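Local structure of ChiX (Serratia marcescens, 5OPZ) at residues G110-W115 and Q129-D134. The protein is a zinc-dependent L-Ala D-Glu endopeptidase that hydrolyses peptidoglycan and is required for chitinase secretion. Residues are numbered along the deposited sequence; the frame is centred on the assembly and turned at random.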
loop_
_atom_site.group_PDB
_atom_site.type_symbol
_atom_site.label_atom_id
_atom_site.label_comp_id
_atom_site.label_asym_id
_atom_site.label_seq_id
_atom_site.Cartn_x
_atom_site.Cartn_y
_atom_site.Cartn_z
ATOM N N GLY A 110 -12.549 9.222 6.710
ATOM C CA GLY A 110 -12.496 9.409 8.135
ATOM C C GLY A 110 -11.556 8.443 8.831
ATOM O O GLY A 110 -11.790 8.093 10.009
ATOM N N ILE A 111 -10.492 8.008 8.140
ATOM C CA ILE A 111 -9.572 6.980 8.659
ATOM C C ILE A 111 -8.161 7.486 8.511
ATOM O O ILE A 111 -7.796 7.910 7.437
ATOM C CB ILE A 111 -9.718 5.692 7.833
ATOM C CG1 ILE A 111 -11.107 5.092 8.010
ATOM C CG2 ILE A 111 -8.633 4.668 8.163
ATOM C CD1 ILE A 111 -11.437 4.100 6.961
ATOM N N ILE A 112 -7.338 7.386 9.540
ATOM C CA ILE A 112 -5.912 7.723 9.425
ATOM C C ILE A 112 -5.190 6.524 8.795
ATOM O O ILE A 112 -5.336 5.387 9.242
ATOM C CB ILE A 112 -5.352 8.099 10.810
ATOM C CG1 ILE A 112 -5.978 9.407 11.296
ATOM C CG2 ILE A 112 -3.840 8.192 10.762
ATOM C CD1 ILE A 112 -5.654 9.697 12.748
ATOM N N VAL A 113 -4.406 6.780 7.741
ATOM C CA VAL A 113 -3.553 5.729 7.187
ATOM C C VAL A 113 -2.128 6.208 7.304
ATOM O O VAL A 113 -1.793 7.227 6.750
ATOM C CB VAL A 113 -3.925 5.388 5.722
ATOM C CG1 VAL A 113 -2.962 4.371 5.098
ATOM C CG2 VAL A 113 -5.372 4.903 5.690
ATOM N N GLU A 114 -1.275 5.435 7.956
ATOM C CA GLU A 114 0.134 5.769 8.113
ATOM C C GLU A 114 0.878 5.307 6.882
ATOM O O GLU A 114 0.599 4.249 6.331
ATOM C CB GLU A 114 0.733 5.086 9.339
ATOM C CG GLU A 114 0.260 5.607 10.681
ATOM C CD GLU A 114 0.789 4.800 11.865
ATOM O OE1 GLU A 114 0.447 3.603 12.024
ATOM O OE2 GLU A 114 1.567 5.372 12.643
ATOM N N TRP A 115 1.797 6.153 6.449
ATOM C CA TRP A 115 2.640 5.923 5.286
ATOM C C TRP A 115 4.106 5.705 5.719
ATOM O O TRP A 115 4.625 6.494 6.497
ATOM C CB TRP A 115 2.553 7.120 4.342
ATOM C CG TRP A 115 3.377 7.031 3.130
ATOM C CD1 TRP A 115 3.600 5.910 2.378
ATOM C CD2 TRP A 115 4.142 8.083 2.516
ATOM N NE1 TRP A 115 4.393 6.213 1.305
ATOM C CE2 TRP A 115 4.737 7.535 1.357
ATOM C CE3 TRP A 115 4.308 9.449 2.780
ATOM C CZ2 TRP A 115 5.567 8.309 0.520
ATOM C CZ3 TRP A 115 5.111 10.211 1.933
ATOM C CH2 TRP A 115 5.725 9.633 0.835
ATOM N N GLN A 129 -0.522 1.624 6.277
ATOM C CA GLN A 129 -1.204 0.776 7.272
ATOM C C GLN A 129 -2.258 1.552 8.016
ATOM O O GLN A 129 -2.152 2.751 8.222
ATOM C CB GLN A 129 -0.227 0.116 8.262
ATOM C CG GLN A 129 0.518 1.114 9.129
ATOM C CD GLN A 129 1.487 0.459 10.027
ATOM O OE1 GLN A 129 2.288 -0.373 9.615
ATOM N NE2 GLN A 129 1.392 0.773 11.317
ATOM N N LEU A 130 -3.231 0.783 8.508
ATOM C CA LEU A 130 -4.123 1.295 9.538
ATOM C C LEU A 130 -3.371 1.369 10.873
ATOM O O LEU A 130 -2.457 0.580 11.125
ATOM C CB LEU A 130 -5.324 0.374 9.719
ATOM C CG LEU A 130 -6.218 0.220 8.466
ATOM C CD1 LEU A 130 -7.283 -0.832 8.679
ATOM C CD2 LEU A 130 -6.854 1.552 8.068
ATOM N N THR A 131 -3.712 2.335 11.719
ATOM C CA THR A 131 -2.964 2.511 12.968
ATOM C C THR A 131 -3.349 1.463 13.996
ATOM O O THR A 131 -4.498 1.003 14.029
ATOM C CB THR A 131 -3.099 3.895 13.633
ATOM O OG1 THR A 131 -4.390 4.084 14.160
ATOM C CG2 THR A 131 -2.835 4.987 12.718
ATOM N N PHE A 132 -2.382 1.139 14.851
ATOM C CA PHE A 132 -2.666 0.309 16.026
ATOM C C PHE A 132 -3.668 0.951 16.974
ATOM O O PHE A 132 -4.494 0.230 17.557
ATOM C CB PHE A 132 -1.383 -0.033 16.767
ATOM C CG PHE A 132 -0.604 -1.165 16.149
ATOM C CD1 PHE A 132 -1.052 -2.480 16.203
ATOM C CD2 PHE A 132 0.610 -0.927 15.527
ATOM C CE1 PHE A 132 -0.306 -3.541 15.667
ATOM C CE2 PHE A 132 1.373 -1.976 14.995
ATOM C CZ PHE A 132 0.880 -3.278 15.031
ATOM N N ARG A 133 -3.601 2.278 17.137
ATOM C CA ARG A 133 -4.543 2.969 18.033
ATOM C C ARG A 133 -5.996 2.843 17.555
ATOM O O ARG A 133 -6.905 2.522 18.338
ATOM C CB ARG A 133 -4.189 4.441 18.238
ATOM C CG ARG A 133 -2.846 4.656 18.948
ATOM C CD ARG A 133 -2.333 6.079 18.739
ATOM N NE ARG A 133 -1.056 6.396 19.410
ATOM C CZ ARG A 133 -0.844 6.499 20.725
ATOM N NH1 ARG A 133 0.379 6.804 21.147
ATOM N NH2 ARG A 133 -1.791 6.290 21.629
ATOM N N ASP A 134 -6.217 2.992 16.254
ATOM C CA ASP A 134 -7.581 2.944 15.742
ATOM C C ASP A 134 -8.078 1.556 15.512
ATOM O O ASP A 134 -9.295 1.314 15.586
ATOM C CB ASP A 134 -7.722 3.686 14.414
ATOM C CG ASP A 134 -7.463 5.149 14.515
ATOM O OD1 ASP A 134 -7.817 5.772 15.551
ATOM O OD2 ASP A 134 -6.916 5.704 13.514
HETATM O O HOH W 1 -6.110 4.047 11.376
HETATM O O HOH W 2 -8.726 7.457 12.155
HETATM O O HOH W 3 0.215 2.307 14.318
#
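Glu114 and Gln129 face each other as an antiparallel hydrogen-bonded pair of the beta hairpin formed by strands 113-115 and 127-130. Glu114 N donates to Gln129 O at 2.8 Å, and Gln129 N returns a bond to Glu114 O. Both side chains lie on the same face of the sheet. Glu114 CB sits near Gln129 O and Gln129 CG. CG is anti to the carbonyl carbon (chi1 -70°) and packs on the methyl CG2 of Thr131, which also touches CD. At the tip, Glu114 OE1 accepts a bent bond from Gln129 NE2 at 3.1 Å. The amide nitrogen comes from above the carboxylate plane, and the two flat groups are turned 68° apart. Water 3 gives Glu114 OE1 a second donor at 2.6 Å and accepts from Phe132 N, so one carboxylate oxygen links both strands and the turn beyond. The other end of the Gln129 amide, OE1, is hydrogen-bonded to NE2 of the zinc ligand His127. Gln129 is thus a second-shell residue, and Glu114 is linked to the metal site through it.

Past the paired residues the chains diverge, and two waters bridge them. Water 1 donates to Ile112 O and Asp134 OD2 and accepts from Thr131 N. Water 2 accepts from Ile112 N and donates to Asp134 OD2 at 2.9 Å. Asp134 N bonds to Thr131 OG1 at 3.0 Å, an ST motif that closes this turn.

Val113 and Leu130 are on the opposite face; Ile111, from the loop before the strand, brings CG2 to Leu130 CD2 at 3.6 Å. Val113 touches Val32 and Leu130 touches Leu29, both of helix 27-39. Val113 further touches Val102 and Ala106 of helix 92-109. Strand 113-115 is an outer strand of the four-stranded antiparallel sheet, and strand 127-130 separates it from strand 77-82.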